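Local coordinates for 4-alpha-glucanotransferase (PDB 5B68), which belongs to the amylomaltase (4-alpha-glucanotransferase) family and joins a TIM-barrel domain to an N-terminal beta-sandwich domain, at residues 8-13 with 55-60; 180-185 with 202-207; 382-387 with 502-507. One frame throughout, in Å; residues are numbered along the deposited sequence.

Contact 1 of 3, residues 8-13 with 55-60. With SO4 (sulfate ion), chain G.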
ATOM      1  N   ASN A   8      28.210   9.686 -14.431  1.00 27.79           N
ATOM      2  CA  ASN A   8      26.889  10.197 -14.875  1.00 27.63           C
ATOM      3  C   ASN A   8      26.313   9.394 -16.034  1.00 29.85           C
ATOM      4  O   ASN A   8      25.106   9.074 -16.051  1.00 26.61           O
ATOM      5  CB  ASN A   8      26.966  11.672 -15.320  1.00 30.50           C
ATOM      6  CG  ASN A   8      27.146  12.614 -14.160  1.00 31.15           C
ATOM      7  OD1 ASN A   8      26.956  12.247 -13.024  1.00 28.97           O
ATOM      8  ND2 ASN A   8      27.595  13.830 -14.456  1.00 35.73           N
ATOM      9  N   GLU A   9      27.167   9.012 -16.972  1.00 27.87           N
ATOM     10  CA  GLU A   9      26.706   8.240 -18.092  1.00 26.65           C
ATOM     11  C   GLU A   9      26.164   6.913 -17.595  1.00 24.10           C
ATOM     12  O   GLU A   9      25.082   6.486 -18.036  1.00 26.21           O
ATOM     13  CB  GLU A   9      27.813   8.002 -19.119  1.00 30.05           C
ATOM     14  CG  GLU A   9      27.316   7.447 -20.452  1.00 31.96           C
ATOM     15  CD  GLU A   9      28.428   7.281 -21.502  1.00 35.21           C
ATOM     16  OE1 GLU A   9      28.149   6.680 -22.537  1.00 34.59           O
ATOM     17  OE2 GLU A   9      29.560   7.740 -21.302  1.00 35.98           O
ATOM     18  N   LEU A  10      26.878   6.305 -16.678  1.00 22.86           N
ATOM     19  CA  LEU A  10      26.473   5.020 -16.154  1.00 21.95           C
ATOM     20  C   LEU A  10      25.215   5.112 -15.316  1.00 21.74           C
ATOM     21  O   LEU A  10      24.303   4.319 -15.457  1.00 21.34           O
ATOM     22  CB  LEU A  10      27.608   4.416 -15.363  1.00 20.67           C
ATOM     23  CG  LEU A  10      27.441   2.968 -14.885  1.00 22.29           C
ATOM     24  CD1 LEU A  10      27.248   1.933 -15.995  1.00 23.84           C
ATOM     25  CD2 LEU A  10      28.644   2.606 -14.065  1.00 21.72           C
ATOM     26  N   ALA A  11      25.194   6.082 -14.413  1.00 21.91           N
ATOM     27  CA  ALA A  11      24.001   6.366 -13.629  1.00 21.34           C
ATOM     28  C   ALA A  11      22.761   6.549 -14.523  1.00 21.29           C
ATOM     29  O   ALA A  11      21.708   5.965 -14.205  1.00 21.57           O
ATOM     30  CB  ALA A  11      24.235   7.650 -12.787  1.00 23.59           C
ATOM     31  N   ASP A  12      22.852   7.328 -15.598  1.00 19.13           N
ATOM     32  CA  ASP A  12      21.739   7.496 -16.528  1.00 22.19           C
ATOM     33  C   ASP A  12      21.224   6.194 -17.108  1.00 21.02           C
ATOM     34  O   ASP A  12      20.016   6.017 -17.212  1.00 20.85           O
ATOM     35  CB  ASP A  12      22.089   8.398 -17.725  1.00 22.76           C
ATOM     36  CG  ASP A  12      22.290   9.834 -17.341  1.00 26.42           C
ATOM     37  OD1 ASP A  12      21.940  10.288 -16.228  1.00 25.43           O
ATOM     38  OD2 ASP A  12      22.923  10.505 -18.167  1.00 26.47           O
ATOM     39  N   LEU A  13      22.120   5.273 -17.463  1.00 21.78           N
ATOM     40  CA  LEU A  13      21.676   3.980 -18.098  1.00 20.36           C
ATOM     41  C   LEU A  13      20.880   3.103 -17.111  1.00 21.25           C
ATOM     42  O   LEU A  13      20.001   2.321 -17.493  1.00 19.16           O
ATOM     43  CB  LEU A  13      22.875   3.185 -18.574  1.00 21.89           C
ATOM     44  CG  LEU A  13      23.644   3.835 -19.735  1.00 23.26           C
ATOM     45  CD1 LEU A  13      24.911   3.024 -19.924  1.00 28.28           C
ATOM     46  CD2 LEU A  13      22.822   3.958 -21.005  1.00 24.15           C
ATOM     47  N   ASP A  55      38.458   3.352 -16.257  1.00 45.22           N
ATOM     48  CA  ASP A  55      38.368   2.093 -17.003  1.00 47.16           C
ATOM     49  C   ASP A  55      37.194   1.228 -16.600  1.00 39.42           C
ATOM     50  O   ASP A  55      36.477   0.779 -17.469  1.00 33.77           O
ATOM     51  CB  ASP A  55      39.641   1.215 -16.896  1.00 55.55           C
ATOM     52  CG  ASP A  55      40.769   1.690 -17.796  1.00 67.40           C
ATOM     53  OD1 ASP A  55      40.575   2.654 -18.572  1.00 71.56           O
ATOM     54  OD2 ASP A  55      41.871   1.093 -17.713  1.00 75.21           O
ATOM     55  N   ALA A  56      36.972   1.008 -15.301  1.00 33.92           N
ATOM     56  CA  ALA A  56      35.990   0.060 -14.847  1.00 34.14           C
ATOM     57  C   ALA A  56      34.563   0.617 -15.146  1.00 34.22           C
ATOM     58  O   ALA A  56      33.620  -0.139 -15.355  1.00 31.93           O
ATOM     59  CB  ALA A  56      36.149  -0.219 -13.339  1.00 33.25           C
ATOM     60  N   ILE A  57      34.428   1.939 -15.075  1.00 31.15           N
ATOM     61  CA  ILE A  57      33.127   2.578 -15.308  1.00 28.93           C
ATOM     62  C   ILE A  57      32.868   2.495 -16.780  1.00 28.25           C
ATOM     63  O   ILE A  57      31.766   2.141 -17.193  1.00 26.04           O
ATOM     64  CB  ILE A  57      33.097   4.024 -14.792  1.00 30.26           C
ATOM     65  CG1 ILE A  57      33.016   4.048 -13.270  1.00 31.86           C
ATOM     66  CG2 ILE A  57      31.894   4.791 -15.304  1.00 29.80           C
ATOM     67  CD1 ILE A  57      33.445   5.379 -12.729  1.00 34.90           C
ATOM     68  N   GLN A  58      33.863   2.830 -17.603  1.00 28.68           N
ATOM     69  CA  GLN A  58      33.699   2.738 -19.071  1.00 28.41           C
ATOM     70  C   GLN A  58      33.395   1.321 -19.502  1.00 29.53           C
ATOM     71  O   GLN A  58      32.606   1.081 -20.433  1.00 26.70           O
ATOM     72  CB  GLN A  58      34.916   3.313 -19.830  1.00 33.58           C
ATOM     73  CG  GLN A  58      34.974   4.828 -19.715  1.00 38.29           C
ATOM     74  CD  GLN A  58      36.161   5.479 -20.387  1.00 47.34           C
ATOM     75  OE1 GLN A  58      37.221   5.690 -19.779  1.00 52.53           O
ATOM     76  NE2 GLN A  58      35.958   5.868 -21.632  1.00 48.87           N
ATOM     77  N   ARG A  59      34.022   0.367 -18.844  1.00 27.94           N
ATOM     78  CA  ARG A  59      33.746  -1.009 -19.169  1.00 28.60           C
ATOM     79  C   ARG A  59      32.302  -1.387 -18.753  1.00 27.88           C
ATOM     80  O   ARG A  59      31.674  -2.202 -19.430  1.00 23.94           O
ATOM     81  CB  ARG A  59      34.764  -1.914 -18.525  1.00 32.49           C
ATOM     82  CG  ARG A  59      34.504  -3.403 -18.665  1.00 39.84           C
ATOM     83  CD  ARG A  59      35.552  -4.265 -17.938  1.00 45.31           C
ATOM     84  NE  ARG A  59      35.157  -5.678 -18.023  1.00 49.64           N
ATOM     85  CZ  ARG A  59      34.447  -6.339 -17.115  1.00 53.93           C
ATOM     86  NH1 ARG A  59      34.058  -5.756 -15.992  1.00 54.16           N
ATOM     87  NH2 ARG A  59      34.127  -7.616 -17.335  1.00 59.90           N
ATOM     88  N   GLN A  60      31.815  -0.848 -17.643  1.00 24.88           N
ATOM     89  CA  GLN A  60      30.389  -1.086 -17.290  1.00 24.63           C
ATOM     90  C   GLN A  60      29.430  -0.421 -18.287  1.00 25.12           C
ATOM     91  O   GLN A  60      28.378  -0.968 -18.549  1.00 22.94           O
ATOM     92  CB  GLN A  60      30.097  -0.710 -15.863  1.00 25.96           C
ATOM     93  CG  GLN A  60      30.717  -1.654 -14.845  1.00 26.94           C
ATOM     94  CD  GLN A  60      30.277  -3.086 -15.015  1.00 28.88           C
ATOM     95  OE1 GLN A  60      29.091  -3.372 -15.195  1.00 27.82           O
ATOM     96  NE2 GLN A  60      31.233  -4.011 -15.038  1.00 29.07           N
TER
HETATM   97  S   SO4 G 806      30.619  -7.934 -14.872  1.00 53.28           S
HETATM   98  O1  SO4 G 806      29.287  -7.303 -15.002  1.00 63.73           O
HETATM   99  O2  SO4 G 806      30.872  -8.783 -16.079  1.00 52.04           O
HETATM  100  O3  SO4 G 806      31.684  -6.914 -14.833  1.00 47.74           O
HETATM  101  O4  SO4 G 806      30.480  -8.744 -13.608  1.00 52.70           O
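Two helical segments, 8-13 and 55-60, come closest at L10 and I57, whose CA atoms lie 7.1 Å apart. L10 does most of the touching from its side. Its CG stands opposite the backbone N (chi1 -172°), which sends both methyls across to the second helix. CD1 comes to 3.9 Å from Q60 CB, and the same methyl touches the backbone carbon of Q60. L10 CD2 sits between Q60 CB and I57 CG2, 4.1 Å from the latter. The leucine thus straddles two residues three positions apart, one turn of helix 54-69, and its side chain runs obliquely to both. The segments meet through carbon atoms of buried residues, with no polar bond between them.

Q60 divides its side chain between two tasks. Its CB faces L10, but the chain bends at chi2 and carries the amide away to a sulfate ion, probably taken up from the crystallisation liquor. Q60 NE2 gives a hydrogen bond of 2.9 Å to sulfate O3. R59, extended from CG to NE, reaches the same oxygen, with its NH1 also 2.9 Å from O3; the oxygen sits at the guanidinium edge, near its plane. One oxygen is thus gripped by two donors, and both bonds are bent, with N-H...O angles of 145° for R59 and 141° for Q60. R67 NH2 and N45 ND2 bind the ion as well.

The packing between the helices extends beyond the two segments: I57 leans on F6 and L7 of helix 5-13, while L10 reaches I61 and L13 reaches F64 and H65 of helix 54-69. V44 and L46, in the loop ahead of helix 54-69, touch Q60 and flank N45, the sulfate ligand.

Contact 2 of 3, residues 180-185 with 202-207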
ATOM      1  N   VAL A 180     -16.259   5.604   5.010  1.00 17.13           N
ATOM      2  CA  VAL A 180     -15.756   5.707   6.323  1.00 18.06           C
ATOM      3  C   VAL A 180     -14.386   5.029   6.323  1.00 17.96           C
ATOM      4  O   VAL A 180     -14.192   3.992   5.646  1.00 17.92           O
ATOM      5  CB  VAL A 180     -16.660   4.951   7.349  1.00 19.05           C
ATOM      6  CG1 VAL A 180     -16.009   4.899   8.733  1.00 18.67           C
ATOM      7  CG2 VAL A 180     -18.085   5.567   7.429  1.00 20.13           C
ATOM      8  N   MET A 181     -13.440   5.612   7.024  1.00 15.96           N
ATOM      9  CA  MET A 181     -12.142   4.957   7.298  1.00 16.93           C
ATOM     10  C   MET A 181     -12.040   4.508   8.741  1.00 18.29           C
ATOM     11  O   MET A 181     -12.349   5.275   9.683  1.00 19.49           O
ATOM     12  CB  MET A 181     -10.953   5.867   6.992  1.00 19.40           C
ATOM     13  CG  MET A 181      -9.553   5.253   7.266  1.00 18.99           C
ATOM     14  SD  MET A 181      -8.970   5.295   8.966  1.00 21.12           S
ATOM     15  CE  MET A 181      -8.284   6.953   8.960  1.00 23.64           C
ATOM     16  N   ALA A 182     -11.606   3.269   8.945  1.00 18.04           N
ATOM     17  CA  ALA A 182     -11.407   2.752  10.279  1.00 17.37           C
ATOM     18  C   ALA A 182     -10.059   2.021  10.368  1.00 18.91           C
ATOM     19  O   ALA A 182      -9.676   1.316   9.432  1.00 19.24           O
ATOM     20  CB  ALA A 182     -12.481   1.789  10.679  1.00 19.79           C
ATOM     21  N   GLN A 183      -9.373   2.220  11.491  1.00 18.62           N
ATOM     22  CA  GLN A 183      -8.211   1.401  11.830  1.00 19.30           C
ATOM     23  C   GLN A 183      -8.737   0.151  12.502  1.00 19.35           C
ATOM     24  O   GLN A 183      -9.010   0.109  13.722  1.00 21.62           O
ATOM     25  CB  GLN A 183      -7.237   2.175  12.701  1.00 18.03           C
ATOM     26  CG  GLN A 183      -6.719   3.397  12.030  1.00 21.69           C
ATOM     27  CD  GLN A 183      -5.715   3.089  10.925  1.00 21.45           C
ATOM     28  OE1 GLN A 183      -4.663   2.538  11.223  1.00 23.19           O
ATOM     29  NE2 GLN A 183      -6.004   3.466   9.683  1.00 19.66           N
ATOM     30  N   ILE A 184      -8.992  -0.895  11.716  1.00 19.94           N
ATOM     31  CA  ILE A 184      -9.833  -1.988  12.197  1.00 20.47           C
ATOM     32  C   ILE A 184      -9.316  -2.735  13.443  1.00 19.03           C
ATOM     33  O   ILE A 184     -10.123  -3.209  14.245  1.00 20.09           O
ATOM     34  CB  ILE A 184     -10.244  -2.977  11.028  1.00 22.61           C
ATOM     35  CG1 ILE A 184     -11.378  -3.907  11.432  1.00 23.66           C
ATOM     36  CG2 ILE A 184      -9.031  -3.763  10.589  1.00 23.93           C
ATOM     37  CD1 ILE A 184     -12.639  -3.143  11.745  1.00 26.48           C
ATOM     38  N   TYR A 185      -8.004  -2.848  13.578  1.00 20.76           N
ATOM     39  CA  TYR A 185      -7.376  -3.492  14.785  1.00 20.25           C
ATOM     40  C   TYR A 185      -7.835  -2.734  16.073  1.00 19.90           C
ATOM     41  O   TYR A 185      -7.886  -3.297  17.152  1.00 23.11           O
ATOM     42  CB  TYR A 185      -5.816  -3.441  14.685  1.00 20.94           C
ATOM     43  CG  TYR A 185      -5.243  -2.108  14.370  1.00 20.38           C
ATOM     44  CD1 TYR A 185      -5.031  -1.168  15.398  1.00 20.18           C
ATOM     45  CD2 TYR A 185      -4.982  -1.709  13.071  1.00 18.58           C
ATOM     46  CE1 TYR A 185      -4.572   0.073  15.127  1.00 21.01           C
ATOM     47  CE2 TYR A 185      -4.514  -0.432  12.775  1.00 19.30           C
ATOM     48  CZ  TYR A 185      -4.333   0.453  13.835  1.00 19.00           C
ATOM     49  OH  TYR A 185      -3.907   1.714  13.619  1.00 21.64           O
ATOM     50  N   GLY A 202     -16.438  -6.924   8.739  1.00 18.08           N
ATOM     51  CA  GLY A 202     -17.708  -7.057   8.059  1.00 20.06           C
ATOM     52  C   GLY A 202     -18.904  -6.443   8.814  1.00 19.41           C
ATOM     53  O   GLY A 202     -19.763  -5.823   8.215  1.00 19.17           O
ATOM     54  N   ASN A 203     -18.867  -6.539  10.136  1.00 19.35           N
ATOM     55  CA  ASN A 203     -19.883  -6.001  11.039  1.00 19.28           C
ATOM     56  C   ASN A 203     -19.879  -4.472  10.912  1.00 19.57           C
ATOM     57  O   ASN A 203     -20.924  -3.891  10.631  1.00 19.03           O
ATOM     58  CB  ASN A 203     -19.544  -6.422  12.487  1.00 20.69           C
ATOM     59  CG  ASN A 203     -20.668  -6.092  13.493  1.00 23.98           C
ATOM     60  OD1 ASN A 203     -21.712  -5.486  13.140  1.00 22.82           O
ATOM     61  ND2 ASN A 203     -20.422  -6.439  14.766  1.00 21.26           N
ATOM     62  N   LEU A 204     -18.706  -3.871  11.087  1.00 17.52           N
ATOM     63  CA  LEU A 204     -18.537  -2.404  10.981  1.00 19.11           C
ATOM     64  C   LEU A 204     -19.017  -1.965   9.599  1.00 18.46           C
ATOM     65  O   LEU A 204     -19.743  -0.949   9.501  1.00 19.25           O
ATOM     66  CB  LEU A 204     -17.146  -1.956  11.241  1.00 18.66           C
ATOM     67  CG  LEU A 204     -16.814  -0.471  11.228  1.00 21.87           C
ATOM     68  CD1 LEU A 204     -17.678   0.289  12.197  1.00 21.41           C
ATOM     69  CD2 LEU A 204     -15.352  -0.254  11.449  1.00 22.71           C
ATOM     70  N   ALA A 205     -18.635  -2.663   8.535  1.00 18.63           N
ATOM     71  CA  ALA A 205     -19.067  -2.237   7.185  1.00 19.87           C
ATOM     72  C   ALA A 205     -20.561  -2.213   7.103  1.00 19.64           C
ATOM     73  O   ALA A 205     -21.146  -1.208   6.609  1.00 20.37           O
ATOM     74  CB  ALA A 205     -18.530  -3.143   6.075  1.00 17.79           C
ATOM     75  N   SER A 206     -21.184  -3.252   7.668  1.00 20.57           N
ATOM     76  CA  SER A 206     -22.651  -3.359   7.536  1.00 21.18           C
ATOM     77  C   SER A 206     -23.297  -2.222   8.337  1.00 20.04           C
ATOM     78  O   SER A 206     -24.306  -1.678   7.907  1.00 20.21           O
ATOM     79  CB  SER A 206     -23.207  -4.749   7.885  1.00 26.78           C
ATOM     80  OG  SER A 206     -23.088  -4.927   9.271  1.00 33.11           O
ATOM     81  N   VAL A 207     -22.720  -1.843   9.467  1.00 19.97           N
ATOM     82  CA  VAL A 207     -23.297  -0.775  10.297  1.00 21.05           C
ATOM     83  C   VAL A 207     -23.194   0.573   9.627  1.00 21.83           C
ATOM     84  O   VAL A 207     -24.151   1.293   9.521  1.00 21.40           O
ATOM     85  CB  VAL A 207     -22.570  -0.708  11.658  1.00 21.64           C
ATOM     86  CG1 VAL A 207     -22.849   0.599  12.403  1.00 24.61           C
ATOM     87  CG2 VAL A 207     -22.924  -1.885  12.520  1.00 22.44           C
TER
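L204 of helix 198-209 packs on A182 of strand 177-182 and on I184 of the 3-10 turn that follows, joining the first two elements of a beta-alpha-beta unit of the TIM barrel that is completed by strand 215-218.

The apolar contacts all converge on a single methyl, L204 CD2. It lies 3.6 Å from A182 CB and 4.0 Å from I184 CD1, so it bridges the strand and the turn. A chi1 of -177° swings the leucine out from the helix toward the strand, where it lies alongside I184, the two side chains pointing opposite ways. L650 of helix 650-654 touches both A182 and L204.

Nothing polar joins the two segments; each has its own internal bonds. On the side turned from the helix, Y185 OH donates to Q183 OE1 at 2.6 Å, in the carbonyl plane and on a lone pair, while Q183 NE2 makes a weak, nearly straight bond to M181 SD; the amide thus has a short bond at OE1 and a weak one at NE2. In the helix, N203 O takes two donors: V207 N at 3.0 Å and S206 OG at 2.8 Å, the hydroxyl tilted 20° from the carbonyl plane.

Contact 3 of 3, residues 382-387 with 502-507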
ATOM      1  N   GLY A 382     -17.615  -1.303  -1.070  1.00 20.84           N
ATOM      2  CA  GLY A 382     -17.228  -2.276  -0.071  1.00 18.11           C
ATOM      3  C   GLY A 382     -15.948  -1.936   0.664  1.00 17.92           C
ATOM      4  O   GLY A 382     -15.661  -0.801   0.918  1.00 17.36           O
ATOM      5  N   ILE A 383     -15.220  -2.956   1.070  1.00 17.35           N
ATOM      6  CA  ILE A 383     -13.953  -2.737   1.712  1.00 18.21           C
ATOM      7  C   ILE A 383     -13.006  -2.097   0.714  1.00 20.95           C
ATOM      8  O   ILE A 383     -12.909  -2.543  -0.409  1.00 19.55           O
ATOM      9  CB  ILE A 383     -13.337  -4.056   2.200  1.00 19.69           C
ATOM     10  CG1 ILE A 383     -14.337  -4.826   3.066  1.00 22.00           C
ATOM     11  CG2 ILE A 383     -12.044  -3.785   2.944  1.00 19.11           C
ATOM     12  CD1 ILE A 383     -15.000  -3.984   4.113  1.00 26.86           C
ATOM     13  N   MET A 384     -12.296  -1.080   1.163  1.00 17.88           N
ATOM     14  CA  MET A 384     -11.218  -0.514   0.393  1.00 18.29           C
ATOM     15  C   MET A 384      -9.939  -0.802   1.170  1.00 17.75           C
ATOM     16  O   MET A 384      -9.747  -0.379   2.269  1.00 16.29           O
ATOM     17  CB  MET A 384     -11.467   0.981   0.155  1.00 21.07           C
ATOM     18  CG  MET A 384     -10.320   1.773  -0.415  1.00 22.31           C
ATOM     19  SD  MET A 384     -10.741   3.521  -0.553  1.00 27.11           S
ATOM     20  CE  MET A 384     -12.101   3.348  -1.698  1.00 23.03           C
ATOM     21  N   ALA A 385      -9.076  -1.576   0.549  1.00 17.88           N
ATOM     22  CA  ALA A 385      -7.821  -1.961   1.119  1.00 19.07           C
ATOM     23  C   ALA A 385      -6.755  -0.863   0.958  1.00 19.89           C
ATOM     24  O   ALA A 385      -6.890   0.075   0.136  1.00 20.53           O
ATOM     25  CB  ALA A 385      -7.404  -3.290   0.446  1.00 19.55           C
ATOM     26  N   ASP A 386      -5.729  -0.921   1.789  1.00 19.43           N
ATOM     27  CA  ASP A 386      -4.599   0.017   1.749  1.00 20.34           C
ATOM     28  C   ASP A 386      -3.322  -0.804   1.514  1.00 20.31           C
ATOM     29  O   ASP A 386      -3.116  -1.782   2.203  1.00 18.43           O
ATOM     30  CB  ASP A 386      -4.508   0.782   3.080  1.00 20.18           C
ATOM     31  CG  ASP A 386      -3.515   1.947   3.083  1.00 26.79           C
ATOM     32  OD1 ASP A 386      -2.622   2.102   2.237  1.00 31.94           O
ATOM     33  OD2 ASP A 386      -3.548   2.695   4.038  1.00 32.54           O
ATOM     34  N   LEU A 387      -2.479  -0.353   0.587  1.00 20.61           N
ATOM     35  CA  LEU A 387      -1.210  -1.055   0.201  1.00 21.23           C
ATOM     36  C   LEU A 387      -0.072  -0.276   0.763  1.00 20.62           C
ATOM     37  O   LEU A 387       0.168   0.866   0.366  1.00 19.72           O
ATOM     38  CB  LEU A 387      -1.115  -1.121  -1.305  1.00 21.16           C
ATOM     39  CG  LEU A 387       0.144  -1.762  -1.951  1.00 21.19           C
ATOM     40  CD1 LEU A 387       0.346  -3.197  -1.461  1.00 20.65           C
ATOM     41  CD2 LEU A 387      -0.001  -1.649  -3.456  1.00 23.38           C
ATOM     42  N   GLY A 502     -12.843  -4.644 -10.806  1.00 20.23           N
ATOM     43  CA  GLY A 502     -13.954  -3.646 -10.776  1.00 21.87           C
ATOM     44  C   GLY A 502     -13.760  -2.584  -9.700  1.00 20.90           C
ATOM     45  O   GLY A 502     -14.712  -2.100  -9.077  1.00 21.85           O
ATOM     46  N   ALA A 503     -12.497  -2.284  -9.450  1.00 18.04           N
ATOM     47  CA  ALA A 503     -12.088  -1.448  -8.320  1.00 19.42           C
ATOM     48  C   ALA A 503     -11.792   0.012  -8.565  1.00 20.86           C
ATOM     49  O   ALA A 503     -11.406   0.433  -9.634  1.00 21.90           O
ATOM     50  CB  ALA A 503     -10.866  -2.122  -7.610  1.00 19.36           C
ATOM     51  N   VAL A 504     -11.879   0.771  -7.468  1.00 19.25           N
ATOM     52  CA  VAL A 504     -11.403   2.160  -7.341  1.00 19.27           C
ATOM     53  C   VAL A 504      -9.933   2.075  -7.019  1.00 16.91           C
ATOM     54  O   VAL A 504      -9.486   1.195  -6.201  1.00 19.50           O
ATOM     55  CB  VAL A 504     -12.132   2.881  -6.196  1.00 19.89           C
ATOM     56  CG1 VAL A 504     -11.501   4.195  -5.861  1.00 22.16           C
ATOM     57  CG2 VAL A 504     -13.561   3.141  -6.619  1.00 22.24           C
ATOM     58  N   VAL A 505      -9.172   3.009  -7.585  1.00 17.20           N
ATOM     59  CA  VAL A 505      -7.815   3.210  -7.201  1.00 16.59           C
ATOM     60  C   VAL A 505      -7.562   4.640  -6.679  1.00 16.89           C
ATOM     61  O   VAL A 505      -7.794   5.612  -7.415  1.00 20.13           O
ATOM     62  CB  VAL A 505      -6.801   2.906  -8.340  1.00 18.20           C
ATOM     63  CG1 VAL A 505      -5.383   3.062  -7.857  1.00 16.45           C
ATOM     64  CG2 VAL A 505      -7.030   1.486  -8.850  1.00 17.62           C
ATOM     65  N   ILE A 506      -7.060   4.742  -5.462  1.00 15.78           N
ATOM     66  CA  ILE A 506      -6.690   6.015  -4.886  1.00 18.43           C
ATOM     67  C   ILE A 506      -5.192   6.072  -4.617  1.00 21.69           C
ATOM     68  O   ILE A 506      -4.632   5.188  -4.038  1.00 20.70           O
ATOM     69  CB  ILE A 506      -7.464   6.286  -3.592  1.00 20.51           C
ATOM     70  CG1 ILE A 506      -8.940   6.448  -3.909  1.00 21.45           C
ATOM     71  CG2 ILE A 506      -6.940   7.512  -2.880  1.00 20.91           C
ATOM     72  CD1 ILE A 506      -9.837   5.770  -2.910  1.00 26.99           C
ATOM     73  N   GLY A 507      -4.575   7.151  -5.054  1.00 20.76           N
ATOM     74  CA  GLY A 507      -3.155   7.275  -4.962  1.00 25.36           C
ATOM     75  C   GLY A 507      -2.890   8.405  -4.043  1.00 28.63           C
ATOM     76  O   GLY A 507      -3.398   9.487  -4.207  1.00 31.15           O
TER
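I506 CD1 of strand 504-507 meets the thioether of M384 on strand 382-387, the two side chains crossing at about a right angle. The methyl lies 3.4 Å from M384 SD and 3.5 Å from M384 CE. The methionine is extended through its first two torsions and turns at chi3 (-62°), which brings CE within 4.3 Å of V504 CG1. At this close approach to the sulfur, I506 has chi2 at 139°, well off a staggered value.

F215 and L217 of strand 215-218 also touch the M384 side chain, and M384 is tied to that strand by backbone bonds with L216 and I218. V505, between V504 and I506, points the other way, onto L494 and A498 of helix 487-500. That helix finishes in a Schellman motif at G502, from which the chain enters strand 504-507. Further along the first strand, D386 OD2 is hydrogen-bonded to Y235 OH.

Strand 456-459 runs between the two strands in the sheet, so M384 reaches past it to V504 and I506 through the barrel interior, where alternate strand residues point inward, as is typical of a TIM barrel.

Overall arrangement
The three contacts follow one another along the chain without overlap. Contact 1 stands apart in the N-terminal helices, its centre about 52 Å from that of contact 2 and about 41 Å from that of contact 3, and it touches neither. Contacts 2 and 3 have centres about 15 Å apart and share the eight-stranded parallel sheet of the barrel, where strand 215-218 lies between 177-182 and 382-387. One packs a helix on the outside of the barrel, the other lies within it. They meet directly where A205 CB of helix 198-209 approaches I383 CD1 at 4.1 Å, linking the outer layer to the sheet.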